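Local coordinates for protein uroporphyrin-III C-methyltransferase (Thermus thermophilus, PDB 1VE2) that probably catalyses methylation of the uroporphyrinogen III macrocycle with S-adenosyl-L-methionine as methyl donor, in porphyrin biosynthesis, at residues L127-R132 and A153-L158; A183-V188 and E193-G198. One frame throughout, in Å; residues are numbered along the deposited sequence.

Both contacts belong to the mixed sheet in the second half of the chain, but they meet it in different ways. Interaction 1 is small and buried: a loop segment, 127-132, lies against strand 155-159 through one side-chain-to-backbone hydrogen bond and methyl packing. Interaction 2 is larger and partly buried, a strand-to-strand ladder of main-chain hydrogen bonds in which residues 193-198 lie largely on one of the two edge strands of the sheet, as counted within the chain, and remain partly open to solvent. The two touch directly, L127 CD1 packing 3.9 Å from L185 CD2, so the loop of interaction 1 also reaches the inner strand of interaction 2. The first relies on side-chain placement, the second on backbone register.

Interaction 1. Residues L127-R132 and A153-L158; sequences LPLTHR and ADTLVL
T155 meets L129 where the loop 127-132 runs against strand 155-159, part of the mixed sheet of the tetrapyrrole methylase fold. The threonine side chain makes the polar link and part of the packing. Its CB lies 3.3 Å from L129 O, and the chi1 of -58° sends both branches toward L129. OG1 stands beside its own backbone N and donates a short hydrogen bond of 2.6 Å to L129 O; seen from the carbonyl, the C=O...OG1 angle is 153° and the donor is tilted 20° from the carbonyl plane. Thus a loop carbonyl is satisfied by a strand side chain, while the T155 backbone bonds with S137 and with A139 of neighbouring strand 138-142.

The other branch, CG2, is turned toward the leucine and comes within 3.9 Å of L129 CD2, the two side chains crossing at about a right angle. F138, V217 and Y225 also pack on L129, which fits its burial. On the other side of the loop P128 packs on M90 of the second subunit, so the loop lies between sheet and dimer partner. Two residues along the strand, V157 CG2 meets the same leucine methyl, CD2, at 3.8 Å.

Interaction 2. Residues A183-V188 and E193-G198; sequences ALLARV and EAVRLG
The carboxylate of E193 is the flat group at the turn end of this contact: the V188 and E193 side chains cross at a slant, and V188 CA and CG1 both lie on one side of the carboxylate plane, V188 CA 3.6 Å from E193 OE1. CG trans to the backbone N and an extended chain bring the acid there, where OE1 also accepts a hydrogen bond from G189 N; the CB of E193 rests 3.3 Å from R187 O. The guanidinium of R187 leads away from E193, its chain bent at chi3, and bonds to the carbonyls of P191 and S212.

Past the turn the peptide groups take over. L184 and R196 form a hydrogen-bonded pair, with L184 N to R196 O at 2.8 Å and both donors in the carbonyl planes. A186 and A194 form the next such pair; A186 N reaches A194 O at 2.7 Å with an almost straight N-H...O angle of 173°, whereas A194 N approaches A186 O tilted 28° from the carbonyl plane.

The non-hydrogen-bonded pairs put their side chains on one face of the sheet. L185 and V195 lie side by side, pointing the same way, L185 CG 4.1 Å from V195 CG1, and A183 CB touches L197 CD2 at 3.5 Å. L122, L125, Y225 and L229 cover this face; on the other, L210 packs on L184 and R196.

Strand 181-186 is also bonded on its far side, A183 with V217 and L185 with L215, while 194-199 is outermost in the sheet within the chain. The segments 183-186 and 194-198 run antiparallel at 176°, their axes 4.7 Å apart, and form a beta hairpin, with residues 187-193 linking its strands, at one edge of the mixed sheet.

Interaction 1. Residues L127-R132 and A153-L158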
loop_
_atom_site.group_PDB
_atom_site.type_symbol
_atom_site.label_atom_id
_atom_site.label_comp_id
_atom_site.label_asym_id
_atom_site.label_seq_id
_atom_site.Cartn_x
_atom_site.Cartn_y
_atom_site.Cartn_z
ATOM N N LEU A 127 -8.865 -9.647 -2.218
ATOM C CA LEU A 127 -8.110 -10.672 -1.511
ATOM C C LEU A 127 -7.351 -10.084 -0.317
ATOM O O LEU A 127 -6.572 -9.147 -0.471
ATOM C CB LEU A 127 -7.130 -11.328 -2.479
ATOM C CG LEU A 127 -7.770 -11.849 -3.770
ATOM C CD1 LEU A 127 -6.673 -12.377 -4.678
ATOM C CD2 LEU A 127 -8.790 -12.937 -3.460
ATOM N N PRO A 128 -7.569 -10.640 0.887
ATOM C CA PRO A 128 -6.910 -10.175 2.113
ATOM C C PRO A 128 -5.529 -10.797 2.334
ATOM O O PRO A 128 -5.256 -11.902 1.862
ATOM C CB PRO A 128 -7.900 -10.586 3.195
ATOM C CG PRO A 128 -8.365 -11.931 2.688
ATOM C CD PRO A 128 -8.580 -11.673 1.194
ATOM N N LEU A 129 -4.664 -10.071 3.044
ATOM C CA LEU A 129 -3.317 -10.534 3.360
ATOM C C LEU A 129 -3.287 -11.023 4.797
ATOM O O LEU A 129 -2.350 -11.686 5.220
ATOM C CB LEU A 129 -2.297 -9.403 3.182
ATOM C CG LEU A 129 -2.038 -9.026 1.721
ATOM C CD1 LEU A 129 -1.088 -7.832 1.648
ATOM C CD2 LEU A 129 -1.455 -10.232 0.991
ATOM N N THR A 130 -4.321 -10.667 5.551
ATOM C CA THR A 130 -4.442 -11.091 6.938
ATOM C C THR A 130 -5.891 -11.492 7.165
ATOM O O THR A 130 -6.781 -11.002 6.475
ATOM C CB THR A 130 -4.077 -9.958 7.914
ATOM O OG1 THR A 130 -4.889 -8.810 7.636
ATOM C CG2 THR A 130 -2.597 -9.592 7.775
ATOM N N HIS A 131 -6.120 -12.381 8.127
ATOM C CA HIS A 131 -7.468 -12.844 8.433
ATOM C C HIS A 131 -7.439 -13.598 9.758
ATOM O O HIS A 131 -6.510 -14.356 10.027
ATOM C CB HIS A 131 -7.975 -13.753 7.309
ATOM C CG HIS A 131 -9.435 -14.072 7.400
ATOM N ND1 HIS A 131 -9.905 -15.281 7.867
ATOM C CD2 HIS A 131 -10.530 -13.329 7.114
ATOM C CE1 HIS A 131 -11.227 -15.268 7.865
ATOM N NE2 HIS A 131 -11.631 -14.096 7.414
ATOM N N ARG A 132 -8.449 -13.380 10.592
ATOM C CA ARG A 132 -8.505 -14.042 11.894
ATOM C C ARG A 132 -8.202 -15.532 11.805
ATOM O O ARG A 132 -8.810 -16.250 11.022
ATOM C CB ARG A 132 -9.878 -13.831 12.532
ATOM C CG ARG A 132 -11.037 -14.253 11.648
ATOM C CD ARG A 132 -12.360 -13.746 12.197
ATOM N NE ARG A 132 -12.660 -14.280 13.520
ATOM C CZ ARG A 132 -13.764 -13.993 14.204
ATOM N NH1 ARG A 132 -14.672 -13.173 13.687
ATOM N NH2 ARG A 132 -13.961 -14.524 15.403
ATOM N N ALA A 153 6.888 -13.756 7.973
ATOM C CA ALA A 153 5.593 -13.172 8.311
ATOM C C ALA A 153 4.557 -14.259 8.034
ATOM O O ALA A 153 4.867 -15.246 7.358
ATOM C CB ALA A 153 5.325 -11.948 7.443
ATOM N N ASP A 154 3.340 -14.097 8.538
ATOM C CA ASP A 154 2.315 -15.115 8.303
ATOM C C ASP A 154 1.963 -15.223 6.828
ATOM O O ASP A 154 1.618 -16.304 6.347
ATOM C CB ASP A 154 1.056 -14.815 9.111
ATOM C CG ASP A 154 1.282 -14.956 10.604
ATOM O OD1 ASP A 154 2.247 -15.646 10.994
ATOM O OD2 ASP A 154 0.498 -14.386 11.381
ATOM N N THR A 155 2.040 -14.096 6.126
ATOM C CA THR A 155 1.753 -14.037 4.693
ATOM C C THR A 155 2.942 -13.388 4.003
ATOM O O THR A 155 3.395 -12.314 4.412
ATOM C CB THR A 155 0.513 -13.167 4.377
ATOM O OG1 THR A 155 -0.635 -13.681 5.064
ATOM C CG2 THR A 155 0.240 -13.155 2.864
ATOM N N LEU A 156 3.455 -14.035 2.959
ATOM C CA LEU A 156 4.577 -13.482 2.220
ATOM C C LEU A 156 4.167 -13.104 0.804
ATOM O O LEU A 156 3.547 -13.901 0.099
ATOM C CB LEU A 156 5.721 -14.487 2.157
ATOM C CG LEU A 156 6.903 -14.111 1.267
ATOM C CD1 LEU A 156 7.601 -12.856 1.796
ATOM C CD2 LEU A 156 7.875 -15.288 1.233
ATOM N N VAL A 157 4.496 -11.878 0.406
ATOM C CA VAL A 157 4.198 -11.392 -0.936
ATOM C C VAL A 157 5.528 -11.158 -1.644
ATOM O O VAL A 157 6.412 -10.475 -1.121
ATOM C CB VAL A 157 3.412 -10.058 -0.909
ATOM C CG1 VAL A 157 3.070 -9.621 -2.329
ATOM C CG2 VAL A 157 2.147 -10.216 -0.083
ATOM N N LEU A 158 5.691 -11.752 -2.821
ATOM C CA LEU A 158 6.920 -11.561 -3.579
ATOM C C LEU A 158 6.623 -10.935 -4.930
ATOM O O LEU A 158 5.771 -11.410 -5.678
ATOM C CB LEU A 158 7.658 -12.888 -3.784
ATOM C CG LEU A 158 8.290 -13.511 -2.537
ATOM C CD1 LEU A 158 9.031 -14.787 -2.936
ATOM C CD2 LEU A 158 9.246 -12.522 -1.891
#

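Interaction 2. Residues A183-V188 and E193-G198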
loop_
_atom_site.group_PDB
_atom_site.type_symbol
_atom_site.label_atom_id
_atom_site.label_comp_id
_atom_site.label_asym_id
_atom_site.label_seq_id
_atom_site.Cartn_x
_atom_site.Cartn_y
_atom_site.Cartn_z
ATOM N N ALA A 183 -0.589 -18.423 -4.302
ATOM C CA ALA A 183 -1.263 -17.794 -5.426
ATOM C C ALA A 183 -0.275 -17.063 -6.320
ATOM O O ALA A 183 0.694 -16.469 -5.848
ATOM C CB ALA A 183 -2.321 -16.829 -4.922
ATOM N N LEU A 184 -0.516 -17.129 -7.624
ATOM C CA LEU A 184 0.324 -16.452 -8.602
ATOM C C LEU A 184 -0.609 -15.519 -9.367
ATOM O O LEU A 184 -1.549 -15.970 -10.015
ATOM C CB LEU A 184 0.973 -17.464 -9.551
ATOM C CG LEU A 184 1.968 -18.443 -8.922
ATOM C CD1 LEU A 184 2.477 -19.413 -9.985
ATOM C CD2 LEU A 184 3.132 -17.680 -8.306
ATOM N N LEU A 185 -0.364 -14.218 -9.275
ATOM C CA LEU A 185 -1.223 -13.251 -9.939
ATOM C C LEU A 185 -0.438 -12.378 -10.900
ATOM O O LEU A 185 0.422 -11.595 -10.490
ATOM C CB LEU A 185 -1.927 -12.374 -8.899
ATOM C CG LEU A 185 -2.616 -13.112 -7.748
ATOM C CD1 LEU A 185 -1.583 -13.516 -6.704
ATOM C CD2 LEU A 185 -3.666 -12.210 -7.122
ATOM N N ALA A 186 -0.740 -12.510 -12.186
ATOM C CA ALA A 186 -0.044 -11.733 -13.195
ATOM C C ALA A 186 -0.950 -10.722 -13.876
ATOM O O ALA A 186 -2.142 -10.959 -14.055
ATOM C CB ALA A 186 0.572 -12.665 -14.234
ATOM N N ARG A 187 -0.361 -9.589 -14.245
ATOM C CA ARG A 187 -1.056 -8.510 -14.936
ATOM C C ARG A 187 -2.409 -8.146 -14.334
ATOM O O ARG A 187 -3.385 -7.932 -15.057
ATOM C CB ARG A 187 -1.217 -8.882 -16.413
ATOM C CG ARG A 187 0.105 -9.215 -17.104
ATOM C CD ARG A 187 -0.106 -9.661 -18.548
ATOM N NE ARG A 187 -0.570 -8.565 -19.398
ATOM C CZ ARG A 187 0.197 -7.562 -19.818
ATOM N NH1 ARG A 187 1.479 -7.508 -19.474
ATOM N NH2 ARG A 187 -0.322 -6.605 -20.575
ATOM N N VAL A 188 -2.471 -8.069 -13.008
ATOM C CA VAL A 188 -3.723 -7.719 -12.346
ATOM C C VAL A 188 -4.140 -6.316 -12.766
ATOM O O VAL A 188 -3.334 -5.388 -12.733
ATOM C CB VAL A 188 -3.586 -7.752 -10.809
ATOM C CG1 VAL A 188 -4.917 -7.362 -10.162
ATOM C CG2 VAL A 188 -3.153 -9.137 -10.360
ATOM N N GLU A 193 -4.873 -10.465 -17.607
ATOM C CA GLU A 193 -4.775 -10.760 -16.186
ATOM C C GLU A 193 -4.948 -12.259 -15.975
ATOM O O GLU A 193 -5.875 -12.866 -16.512
ATOM C CB GLU A 193 -5.866 -10.008 -15.431
ATOM C CG GLU A 193 -6.013 -10.414 -13.981
ATOM C CD GLU A 193 -7.161 -9.700 -13.311
ATOM O OE1 GLU A 193 -7.109 -8.457 -13.201
ATOM O OE2 GLU A 193 -8.119 -10.383 -12.899
ATOM N N ALA A 194 -4.057 -12.854 -15.188
ATOM C CA ALA A 194 -4.124 -14.285 -14.924
ATOM C C ALA A 194 -3.802 -14.613 -13.468
ATOM O O ALA A 194 -2.823 -14.117 -12.912
ATOM C CB ALA A 194 -3.167 -15.028 -15.854
ATOM N N VAL A 195 -4.635 -15.453 -12.860
ATOM C CA VAL A 195 -4.450 -15.865 -11.472
ATOM C C VAL A 195 -4.467 -17.385 -11.364
ATOM O O VAL A 195 -5.346 -18.043 -11.922
ATOM C CB VAL A 195 -5.569 -15.300 -10.562
ATOM C CG1 VAL A 195 -5.376 -15.784 -9.139
ATOM C CG2 VAL A 195 -5.562 -13.784 -10.606
ATOM N N ARG A 196 -3.487 -17.943 -10.657
ATOM C CA ARG A 196 -3.415 -19.388 -10.459
ATOM C C ARG A 196 -3.291 -19.691 -8.972
ATOM O O ARG A 196 -2.436 -19.129 -8.279
ATOM C CB ARG A 196 -2.223 -19.986 -11.200
ATOM C CG ARG A 196 -2.260 -19.787 -12.704
ATOM C CD ARG A 196 -1.218 -20.657 -13.373
ATOM N NE ARG A 196 -0.652 -20.021 -14.557
ATOM C CZ ARG A 196 0.316 -20.552 -15.298
ATOM N NH1 ARG A 196 0.776 -19.900 -16.357
ATOM N NH2 ARG A 196 0.816 -21.740 -14.984
ATOM N N LEU A 197 -4.151 -20.584 -8.490
ATOM C CA LEU A 197 -4.164 -20.959 -7.085
ATOM C C LEU A 197 -3.715 -22.400 -6.900
ATOM O O LEU A 197 -4.099 -23.283 -7.667
ATOM C CB LEU A 197 -5.572 -20.773 -6.519
ATOM C CG LEU A 197 -6.170 -19.388 -6.780
ATOM C CD1 LEU A 197 -7.586 -19.314 -6.230
ATOM C CD2 LEU A 197 -5.282 -18.332 -6.140
ATOM N N GLY A 198 -2.899 -22.631 -5.877
ATOM C CA GLY A 198 -2.407 -23.970 -5.609
ATOM C C GLY A 198 -1.648 -24.037 -4.300
ATOM O O GLY A 198 -2.080 -23.473 -3.296
#